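Local coordinates for LPXTG cell wall surface protein (Streptococcus gordonii, PDB 4IGB) that probably acts as an adhesin displayed on the bacterial cell wall, the present chain holding the N1 and N2 domains of its N-terminal region, at residues G67-F72 and F138-E143; N101-D106 and Y182-E187; N215-V220 and D238-I243. All blocks are in the same frame, centred on the assembly; numbering follows the deposited sequence.

Interaction 1 (G67-F72 and F138-E143); sequences GEMENF and FFSISE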
loop_
_atom_site.group_PDB
_atom_site.type_symbol
_atom_site.label_atom_id
_atom_site.label_comp_id
_atom_site.label_asym_id
_atom_site.label_seq_id
_atom_site.Cartn_x
_atom_site.Cartn_y
_atom_site.Cartn_z
ATOM N N GLY B 67 20.333 -9.705 12.382
ATOM C CA GLY B 67 21.737 -9.362 12.241
ATOM C C GLY B 67 22.043 -7.878 12.079
ATOM O O GLY B 67 22.658 -7.289 12.960
ATOM N N GLU B 68 21.646 -7.269 10.962
ATOM C CA GLU B 68 22.072 -5.888 10.665
ATOM C C GLU B 68 20.923 -4.876 10.658
ATOM O O GLU B 68 19.832 -5.139 10.149
ATOM C CB GLU B 68 22.870 -5.814 9.356
ATOM C CG GLU B 68 24.096 -6.740 9.305
ATOM C CD GLU B 68 25.174 -6.396 10.315
ATOM O OE1 GLU B 68 25.368 -5.210 10.627
ATOM O OE2 GLU B 68 25.861 -7.319 10.794
ATOM N N MET B 69 21.184 -3.714 11.241
ATOM C CA MET B 69 20.145 -2.718 11.452
ATOM C C MET B 69 20.677 -1.324 11.156
ATOM O O MET B 69 21.844 -1.018 11.420
ATOM C CB MET B 69 19.665 -2.765 12.907
ATOM C CG MET B 69 18.852 -1.551 13.345
ATOM S SD MET B 69 18.314 -1.641 15.068
ATOM C CE MET B 69 16.991 -2.845 14.936
ATOM N N GLU B 70 19.816 -0.481 10.606
ATOM C CA GLU B 70 20.124 0.936 10.531
ATOM C C GLU B 70 19.201 1.639 11.498
ATOM O O GLU B 70 17.973 1.546 11.385
ATOM C CB GLU B 70 19.973 1.471 9.106
ATOM C CG GLU B 70 20.532 2.903 8.927
ATOM C CD GLU B 70 22.051 2.965 8.911
ATOM O OE1 GLU B 70 22.710 1.904 8.845
ATOM O OE2 GLU B 70 22.595 4.087 8.956
ATOM N N ASN B 71 19.800 2.334 12.460
ATOM C CA ASN B 71 19.057 2.896 13.580
ATOM C C ASN B 71 19.025 4.405 13.569
ATOM O O ASN B 71 20.000 5.047 13.185
ATOM C CB ASN B 71 19.655 2.446 14.915
ATOM C CG ASN B 71 18.676 2.589 16.055
ATOM O OD1 ASN B 71 19.069 2.949 17.163
ATOM N ND2 ASN B 71 17.396 2.319 15.799
ATOM N N PHE B 72 17.915 4.970 14.029
ATOM C CA PHE B 72 17.752 6.418 14.039
ATOM C C PHE B 72 17.214 6.889 15.375
ATOM O O PHE B 72 16.157 6.429 15.843
ATOM C CB PHE B 72 16.802 6.866 12.927
ATOM C CG PHE B 72 17.273 6.534 11.544
ATOM C CD1 PHE B 72 17.101 5.258 11.025
ATOM C CD2 PHE B 72 17.862 7.509 10.745
ATOM C CE1 PHE B 72 17.511 4.963 9.732
ATOM C CE2 PHE B 72 18.292 7.211 9.467
ATOM C CZ PHE B 72 18.112 5.937 8.955
ATOM N N PHE B 138 13.426 6.416 17.735
ATOM C CA PHE B 138 12.159 6.580 17.020
ATOM C C PHE B 138 11.955 5.674 15.810
ATOM O O PHE B 138 10.821 5.420 15.422
ATOM C CB PHE B 138 11.887 8.052 16.657
ATOM C CG PHE B 138 12.681 8.562 15.491
ATOM C CD1 PHE B 138 12.113 8.625 14.229
ATOM C CD2 PHE B 138 13.993 9.008 15.658
ATOM C CE1 PHE B 138 12.838 9.112 13.152
ATOM C CE2 PHE B 138 14.722 9.487 14.582
ATOM C CZ PHE B 138 14.148 9.550 13.333
ATOM N N PHE B 139 13.038 5.166 15.228
ATOM C CA PHE B 139 12.938 4.481 13.947
ATOM C C PHE B 139 14.139 3.601 13.643
ATOM O O PHE B 139 15.286 3.984 13.894
ATOM C CB PHE B 139 12.770 5.528 12.828
ATOM C CG PHE B 139 12.736 4.950 11.438
ATOM C CD1 PHE B 139 11.618 4.265 10.981
ATOM C CD2 PHE B 139 13.815 5.115 10.579
ATOM C CE1 PHE B 139 11.570 3.750 9.691
ATOM C CE2 PHE B 139 13.774 4.597 9.279
ATOM C CZ PHE B 139 12.658 3.913 8.844
ATOM N N SER B 140 13.880 2.423 13.078
ATOM C CA SER B 140 14.974 1.570 12.626
ATOM C C SER B 140 14.537 0.786 11.417
ATOM O O SER B 140 13.334 0.598 11.174
ATOM C CB SER B 140 15.458 0.610 13.733
ATOM O OG SER B 140 14.464 -0.361 14.040
ATOM N N ILE B 141 15.528 0.340 10.656
ATOM C CA ILE B 141 15.313 -0.541 9.523
ATOM C C ILE B 141 16.110 -1.823 9.752
ATOM O O ILE B 141 17.318 -1.778 9.963
ATOM C CB ILE B 141 15.797 0.119 8.228
ATOM C CG1 ILE B 141 15.086 1.457 8.032
ATOM C CG2 ILE B 141 15.582 -0.810 7.035
ATOM C CD1 ILE B 141 15.579 2.238 6.824
ATOM N N SER B 142 15.435 -2.960 9.716
ATOM C CA SER B 142 16.101 -4.243 9.901
ATOM C C SER B 142 15.144 -5.357 9.569
ATOM O O SER B 142 13.944 -5.137 9.393
ATOM C CB SER B 142 16.511 -4.434 11.354
ATOM O OG SER B 142 15.380 -4.831 12.114
ATOM N N GLU B 143 15.670 -6.573 9.515
ATOM C CA GLU B 143 14.787 -7.714 9.390
ATOM C C GLU B 143 14.843 -8.599 10.628
ATOM O O GLU B 143 14.673 -9.802 10.537
ATOM C CB GLU B 143 15.058 -8.478 8.090
ATOM C CG GLU B 143 14.703 -7.655 6.853
ATOM C CD GLU B 143 15.036 -8.350 5.543
ATOM O OE1 GLU B 143 14.143 -8.468 4.692
ATOM O OE2 GLU B 143 16.198 -8.758 5.348
HETATM O O HOH W 1 18.375 -7.288 9.471
#
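Glu70 and Ile141 form an antiparallel hydrogen-bonded pair within strands 68-75 and 135-142, whose segments here approach to 4.7 Å between axes and run at 161° to each other. Their two bonds are short and fairly straight, Ile141 N lying 2.8 Å from Glu70 O. The regular pairing is interrupted at Phe72, which faces both Phe138 and Phe139 in a classic beta bulge. Phe72 N makes a 2.8 Å bond to Phe139 O, while Phe72 O receives only weak bonds from the backbone N of Phe138 and of Phe139. Toward the Glu68 end, a water bridges Glu68 O and Glu143 N.

On the face carrying Phe72, Phe139 and Ile141, the two phenylalanines lie side by side and point the same way. CD1 of Phe72 comes to 3.3 Å from CD2 of Phe139, at the edge of the Phe139 ring, with the ring planes inclined at 46°. The extra bulge residue adds a third ring, Phe138 CE2 lying 3.7 Å from Phe72 CB. On the other face small serines suit a long neighbour: Met69 runs extended as far as SD and then bends (chi3 -75°), setting CE 3.7 Å from Ser140 OG. Nearby, the Asn71 amide nitrogen bonds to Glu137.

Strands 47-53 and 149-153 flank the pair within an antiparallel sheet. Phe72, Phe139 and Ile141 pack against Leu90, Leu92 and Phe94 of strand 84-100, and Phe111 of strand 103-118 meets Phe138 and Phe139 edge-to-face, joining this sheet to a second one.

Interaction 2 (N101-D106 and Y182-E187); sequences NGKQVD and YADGTE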
loop_
_atom_site.group_PDB
_atom_site.type_symbol
_atom_site.label_atom_id
_atom_site.label_comp_id
_atom_site.label_asym_id
_atom_site.label_seq_id
_atom_site.Cartn_x
_atom_site.Cartn_y
_atom_site.Cartn_z
ATOM N N ASN B 101 3.906 -4.422 -13.092
ATOM C CA ASN B 101 3.405 -4.091 -14.428
ATOM C C ASN B 101 4.543 -3.653 -15.344
ATOM O O ASN B 101 4.399 -2.683 -16.091
ATOM C CB ASN B 101 2.350 -2.968 -14.370
ATOM C CG ASN B 101 1.095 -3.356 -13.587
ATOM O OD1 ASN B 101 0.628 -4.500 -13.633
ATOM N ND2 ASN B 101 0.540 -2.388 -12.862
ATOM N N GLY B 102 5.672 -4.361 -15.271
ATOM C CA GLY B 102 6.860 -4.028 -16.034
ATOM C C GLY B 102 7.646 -2.818 -15.526
ATOM O O GLY B 102 8.719 -2.509 -16.047
ATOM N N LYS B 103 7.128 -2.139 -14.506
ATOM C CA LYS B 103 7.726 -0.885 -14.029
ATOM C C LYS B 103 8.402 -0.999 -12.659
ATOM O O LYS B 103 7.859 -1.598 -11.727
ATOM C CB LYS B 103 6.659 0.215 -13.963
ATOM C CG LYS B 103 6.042 0.597 -15.315
ATOM C CD LYS B 103 4.857 1.542 -15.100
ATOM C CE LYS B 103 4.519 2.326 -16.355
ATOM N NZ LYS B 103 3.272 3.120 -16.120
ATOM N N GLN B 104 9.580 -0.401 -12.534
ATOM C CA GLN B 104 10.224 -0.284 -11.230
ATOM C C GLN B 104 9.460 0.674 -10.306
ATOM O O GLN B 104 9.043 1.773 -10.716
ATOM C CB GLN B 104 11.671 0.183 -11.372
ATOM C CG GLN B 104 12.313 0.585 -10.050
ATOM C CD GLN B 104 13.727 1.117 -10.234
ATOM O OE1 GLN B 104 14.440 0.694 -11.146
ATOM N NE2 GLN B 104 14.133 2.058 -9.378
ATOM N N VAL B 105 9.303 0.246 -9.057
ATOM C CA VAL B 105 8.605 1.013 -8.035
ATOM C C VAL B 105 9.584 1.440 -6.954
ATOM O O VAL B 105 10.442 0.656 -6.534
ATOM C CB VAL B 105 7.455 0.194 -7.395
ATOM C CG1 VAL B 105 6.742 1.005 -6.304
ATOM C CG2 VAL B 105 6.463 -0.249 -8.462
ATOM N N ASP B 106 9.468 2.697 -6.533
ATOM C CA ASP B 106 10.219 3.220 -5.389
ATOM C C ASP B 106 9.292 3.568 -4.232
ATOM O O ASP B 106 8.111 3.841 -4.439
ATOM C CB ASP B 106 11.015 4.477 -5.765
ATOM C CG ASP B 106 11.945 4.254 -6.938
ATOM O OD1 ASP B 106 12.566 3.178 -7.029
ATOM O OD2 ASP B 106 12.034 5.159 -7.788
ATOM N N TYR B 182 6.096 4.955 -9.402
ATOM C CA TYR B 182 6.884 4.432 -10.507
ATOM C C TYR B 182 8.145 5.296 -10.733
ATOM O O TYR B 182 8.070 6.522 -10.873
ATOM C CB TYR B 182 6.057 4.362 -11.797
ATOM C CG TYR B 182 4.928 3.346 -11.785
ATOM C CD1 TYR B 182 5.141 2.046 -11.361
ATOM C CD2 TYR B 182 3.643 3.705 -12.188
ATOM C CE1 TYR B 182 4.101 1.117 -11.350
ATOM C CE2 TYR B 182 2.600 2.794 -12.180
ATOM C CZ TYR B 182 2.833 1.491 -11.760
ATOM O OH TYR B 182 1.797 0.566 -11.749
ATOM N N ALA B 183 9.291 4.642 -10.819
ATOM C CA ALA B 183 10.538 5.349 -11.047
ATOM C C ALA B 183 10.533 6.047 -12.401
ATOM O O ALA B 183 11.142 7.099 -12.551
ATOM C CB ALA B 183 11.717 4.393 -10.947
ATOM N N ASP B 184 9.850 5.474 -13.391
ATOM C CA ASP B 184 9.902 6.047 -14.739
ATOM C C ASP B 184 9.125 7.366 -14.886
ATOM O O ASP B 184 9.237 8.054 -15.908
ATOM C CB ASP B 184 9.490 5.029 -15.818
ATOM C CG ASP B 184 8.025 4.636 -15.742
ATOM O OD1 ASP B 184 7.265 5.249 -14.964
ATOM O OD2 ASP B 184 7.628 3.706 -16.479
ATOM N N GLY B 185 8.349 7.720 -13.864
ATOM C CA GLY B 185 7.652 9.000 -13.854
ATOM C C GLY B 185 6.243 8.980 -14.417
ATOM O O GLY B 185 5.577 10.023 -14.494
ATOM N N THR B 186 5.787 7.803 -14.831
ATOM C CA THR B 186 4.396 7.637 -15.251
ATOM C C THR B 186 3.477 7.660 -14.045
ATOM O O THR B 186 3.922 7.452 -12.911
ATOM C CB THR B 186 4.164 6.309 -16.021
ATOM O OG1 THR B 186 4.669 5.207 -15.255
ATOM C CG2 THR B 186 4.862 6.346 -17.372
ATOM N N GLU B 187 2.194 7.904 -14.293
ATOM C CA GLU B 187 1.215 8.020 -13.226
ATOM C C GLU B 187 1.131 6.731 -12.407
ATOM O O GLU B 187 1.053 5.643 -12.961
ATOM C CB GLU B 187 -0.147 8.416 -13.800
ATOM C CG GLU B 187 -0.185 9.869 -14.304
ATOM C CD GLU B 187 -1.310 10.123 -15.307
ATOM O OE1 GLU B 187 -2.306 10.786 -14.938
ATOM O OE2 GLU B 187 -1.186 9.664 -16.470
HETATM O O HOH W 2 8.919 2.772 -13.305
#
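Lys103 lays its aliphatic chain across the ring of Tyr182 at about a right angle, where strand 170-182 gives way to a type I beta turn from Tyr182 to Gly185. Starting with CG anti to the carbonyl carbon (chi1 -63°) and extended from there on, the lysine sets CD over the centre of the ring, 3.6 Å from its centroid, in a CH-pi contact. Its NZ passes beyond the middle, 4.5 Å from the centroid of the Tyr182 ring and 32° off the normal, an off-centre cation-pi contact. A lysine suits this place because its methylenes cover an aromatic face while its charged end reaches the polar turn.

Tyr182 is wide enough to touch several residues of 101-106. Val105 CG2 approaches the ring obliquely, and Val105 and Tyr182 form an antiparallel non-hydrogen-bonded pair. At the far end Asn101 ND2 gives a weak bond to Tyr182 OH at 3.4 Å, but the hydroxyl's stronger partner is Asp189.

Ala183 N supplies a bond that flanks this pair, reaching Gln104 O at 2.9 Å and almost straight at 170°. The same carbonyl takes a bond from a water that in turn accepts from Asp184 N, so the first part of the turn is held to the strand edge. The small methyl of Ala183 lies against the side chains of Gln104 and Asp106, with CB 3.3 Å from Asp106 OD2; Asp106 itself is steadied through OD1, which accepts from Gln104 NE2 and from Asn96 N.

Asp184 OD1 closes an Asx turn by accepting from Thr186 N, and it also takes a 2.6 Å bond from Thr186 OG1, the hydroxyl that accepts from Lys103 NZ at 2.7 Å.

Interaction 3 (N215-V220 and D238-I243); sequences NYQNDV and DRTSWI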
loop_
_atom_site.group_PDB
_atom_site.type_symbol
_atom_site.label_atom_id
_atom_site.label_comp_id
_atom_site.label_asym_id
_atom_site.label_seq_id
_atom_site.Cartn_x
_atom_site.Cartn_y
_atom_site.Cartn_z
ATOM N N ASN B 215 -6.803 12.062 8.215
ATOM C CA ASN B 215 -7.719 12.235 7.092
ATOM C C ASN B 215 -8.251 10.869 6.623
ATOM O O ASN B 215 -8.472 10.617 5.434
ATOM C CB ASN B 215 -6.976 12.964 5.972
ATOM C CG ASN B 215 -7.884 13.775 5.080
ATOM O OD1 ASN B 215 -7.529 14.075 3.932
ATOM N ND2 ASN B 215 -9.055 14.141 5.592
ATOM N N TYR B 216 -8.458 9.993 7.591
ATOM C CA TYR B 216 -8.800 8.594 7.329
ATOM C C TYR B 216 -9.901 8.368 6.294
ATOM O O TYR B 216 -9.676 7.691 5.291
ATOM C CB TYR B 216 -9.151 7.917 8.656
ATOM C CG TYR B 216 -9.757 6.538 8.558
ATOM C CD1 TYR B 216 -9.129 5.525 7.838
ATOM C CD2 TYR B 216 -10.933 6.229 9.241
ATOM C CE1 TYR B 216 -9.675 4.250 7.773
ATOM C CE2 TYR B 216 -11.483 4.958 9.188
ATOM C CZ TYR B 216 -10.852 3.971 8.456
ATOM O OH TYR B 216 -11.392 2.707 8.408
ATOM N N GLN B 217 -11.088 8.933 6.534
ATOM C CA GLN B 217 -12.245 8.665 5.689
ATOM C C GLN B 217 -12.093 9.310 4.309
ATOM O O GLN B 217 -12.689 8.852 3.332
ATOM C CB GLN B 217 -13.551 9.131 6.365
ATOM C CG GLN B 217 -13.932 8.374 7.636
ATOM C CD GLN B 217 -13.489 9.095 8.918
ATOM O OE1 GLN B 217 -12.480 9.805 8.934
ATOM N NE2 GLN B 217 -14.260 8.923 9.989
ATOM N N ASN B 218 -11.305 10.374 4.226
ATOM C CA ASN B 218 -11.009 10.982 2.923
ATOM C C ASN B 218 -9.899 10.270 2.145
ATOM O O ASN B 218 -9.824 10.390 0.930
ATOM C CB ASN B 218 -10.641 12.462 3.072
ATOM C CG ASN B 218 -11.848 13.337 3.386
ATOM O OD1 ASN B 218 -11.746 14.306 4.145
ATOM N ND2 ASN B 218 -12.996 12.997 2.806
ATOM N N ASP B 219 -9.049 9.515 2.839
ATOM C CA ASP B 219 -7.823 8.981 2.211
ATOM C C ASP B 219 -7.797 7.470 2.012
ATOM O O ASP B 219 -6.965 6.950 1.261
ATOM C CB ASP B 219 -6.585 9.376 3.016
ATOM C CG ASP B 219 -6.214 10.842 2.845
ATOM O OD1 ASP B 219 -6.872 11.534 2.054
ATOM O OD2 ASP B 219 -5.259 11.292 3.508
ATOM N N VAL B 220 -8.680 6.765 2.713
ATOM C CA VAL B 220 -8.683 5.316 2.653
ATOM C C VAL B 220 -9.921 4.797 1.919
ATOM O O VAL B 220 -11.053 5.263 2.152
ATOM C CB VAL B 220 -8.535 4.697 4.070
ATOM C CG1 VAL B 220 -8.736 3.203 4.040
ATOM C CG2 VAL B 220 -7.167 5.019 4.616
ATOM N N ASP B 238 -9.758 14.812 12.675
ATOM C CA ASP B 238 -8.549 14.891 11.848
ATOM C C ASP B 238 -7.885 13.543 11.568
ATOM O O ASP B 238 -6.939 13.472 10.787
ATOM C CB ASP B 238 -7.517 15.770 12.534
ATOM C CG ASP B 238 -7.025 15.163 13.830
ATOM O OD1 ASP B 238 -7.847 15.038 14.762
ATOM O OD2 ASP B 238 -5.828 14.806 13.918
ATOM N N ARG B 239 -8.354 12.480 12.218
ATOM C CA ARG B 239 -7.623 11.214 12.204
ATOM C C ARG B 239 -8.467 10.123 12.840
ATOM O O ARG B 239 -9.307 10.399 13.703
ATOM C CB ARG B 239 -6.371 11.344 13.063
ATOM C CG ARG B 239 -6.706 11.269 14.554
ATOM C CD ARG B 239 -5.480 11.279 15.435
ATOM N NE ARG B 239 -4.593 12.371 15.079
ATOM C CZ ARG B 239 -3.454 12.645 15.702
ATOM N NH1 ARG B 239 -3.064 11.899 16.736
ATOM N NH2 ARG B 239 -2.708 13.670 15.286
ATOM N N THR B 240 -8.212 8.882 12.447
ATOM C CA THR B 240 -8.818 7.745 13.104
ATOM C C THR B 240 -7.693 6.887 13.675
ATOM O O THR B 240 -6.690 6.652 13.007
ATOM C CB THR B 240 -9.702 6.954 12.112
ATOM O OG1 THR B 240 -10.810 7.776 11.732
ATOM C CG2 THR B 240 -10.229 5.659 12.726
ATOM N N SER B 241 -7.850 6.450 14.920
ATOM C CA SER B 241 -6.799 5.711 15.611
ATOM C C SER B 241 -7.257 4.311 15.950
ATOM O O SER B 241 -8.437 4.086 16.219
ATOM C CB SER B 241 -6.418 6.416 16.911
ATOM O OG SER B 241 -5.813 7.671 16.663
ATOM N N TRP B 242 -6.318 3.374 15.944
ATOM C CA TRP B 242 -6.589 2.021 16.397
ATOM C C TRP B 242 -5.778 1.761 17.650
ATOM O O TRP B 242 -4.547 1.800 17.624
ATOM C CB TRP B 242 -6.310 1.013 15.281
ATOM C CG TRP B 242 -7.353 1.118 14.225
ATOM C CD1 TRP B 242 -8.545 0.441 14.175
ATOM C CD2 TRP B 242 -7.347 1.998 13.089
ATOM N NE1 TRP B 242 -9.260 0.826 13.066
ATOM C CE2 TRP B 242 -8.546 1.779 12.382
ATOM C CE3 TRP B 242 -6.436 2.937 12.594
ATOM C CZ2 TRP B 242 -8.856 2.458 11.210
ATOM C CZ3 TRP B 242 -6.748 3.610 11.417
ATOM C CH2 TRP B 242 -7.944 3.366 10.745
ATOM N N ILE B 243 -6.476 1.527 18.758
ATOM C CA ILE B 243 -5.846 1.589 20.070
ATOM C C ILE B 243 -5.817 0.228 20.744
ATOM O O ILE B 243 -6.818 -0.480 20.753
ATOM C CB ILE B 243 -6.560 2.616 20.954
ATOM C CG1 ILE B 243 -6.537 3.987 20.259
ATOM C CG2 ILE B 243 -5.903 2.687 22.342
ATOM C CD1 ILE B 243 -7.533 4.993 20.803
HETATM O O HOH W 3 -10.831 10.471 10.905
#
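Tyr216 has CG anti to its backbone N (chi1 170°) and Trp242 has CG anti to its carbonyl carbon (chi1 -72°), which starts the two side chains toward each other. Their rings meet edge-to-face, with planes at 90°. The indole presents its edge: CH2 of Trp242 stands over the tyrosine face, offset toward the rim, 3.6 Å from Tyr216 CE1. Beside it Thr240, compact and branched, lies against both rings, with CG2 3.6 Å from Tyr216 CD2 and over a face of the Trp242 indole. Strand 239-243 belongs to an antiparallel sheet between strands 210-214 and 232-235, and helix 216-219, a single turn, follows directly on strand 210-214. At that junction Asn215 N bonds to Asp238 O at 2.9 Å, the donor standing above the carbonyl plane. Gln217 and Thr240 are joined through a water, which donates to Gln217 OE1 at 2.7 Å and accepts from Thr240 OG1. The polar ends of the two aromatics turn to other strands, Tyr216 OH bonding to Glu16 and Trp242 NE1 to Gln233. Next to the contact, Arg239 NE makes a salt bridge with Asp238 OD2 at 3.0 Å.

How the interactions relate
All three contacts lie in the N-terminal domain without touching: the centres of interactions 1 and 2, and of 1 and 3, are about 27 Å apart, and those of 2 and 3 about 28 Å. Interactions 2 and 3 reach the same eight-stranded antiparallel sheet, on opposite sides of the chain's centre, through strands 103-118 and 239-243. Interaction 1 belongs to the facing six-stranded sheet. The segments of interactions 1 and 2 alternate along the chain, and interaction 3 follows both. None of the segments contains the sodium ligands Asp198, Asp200 and Thr248. A glycerol, probably from the crystallisation liquor, has its nearest atoms about 4 Å from the Asn101 side chain in interaction 2.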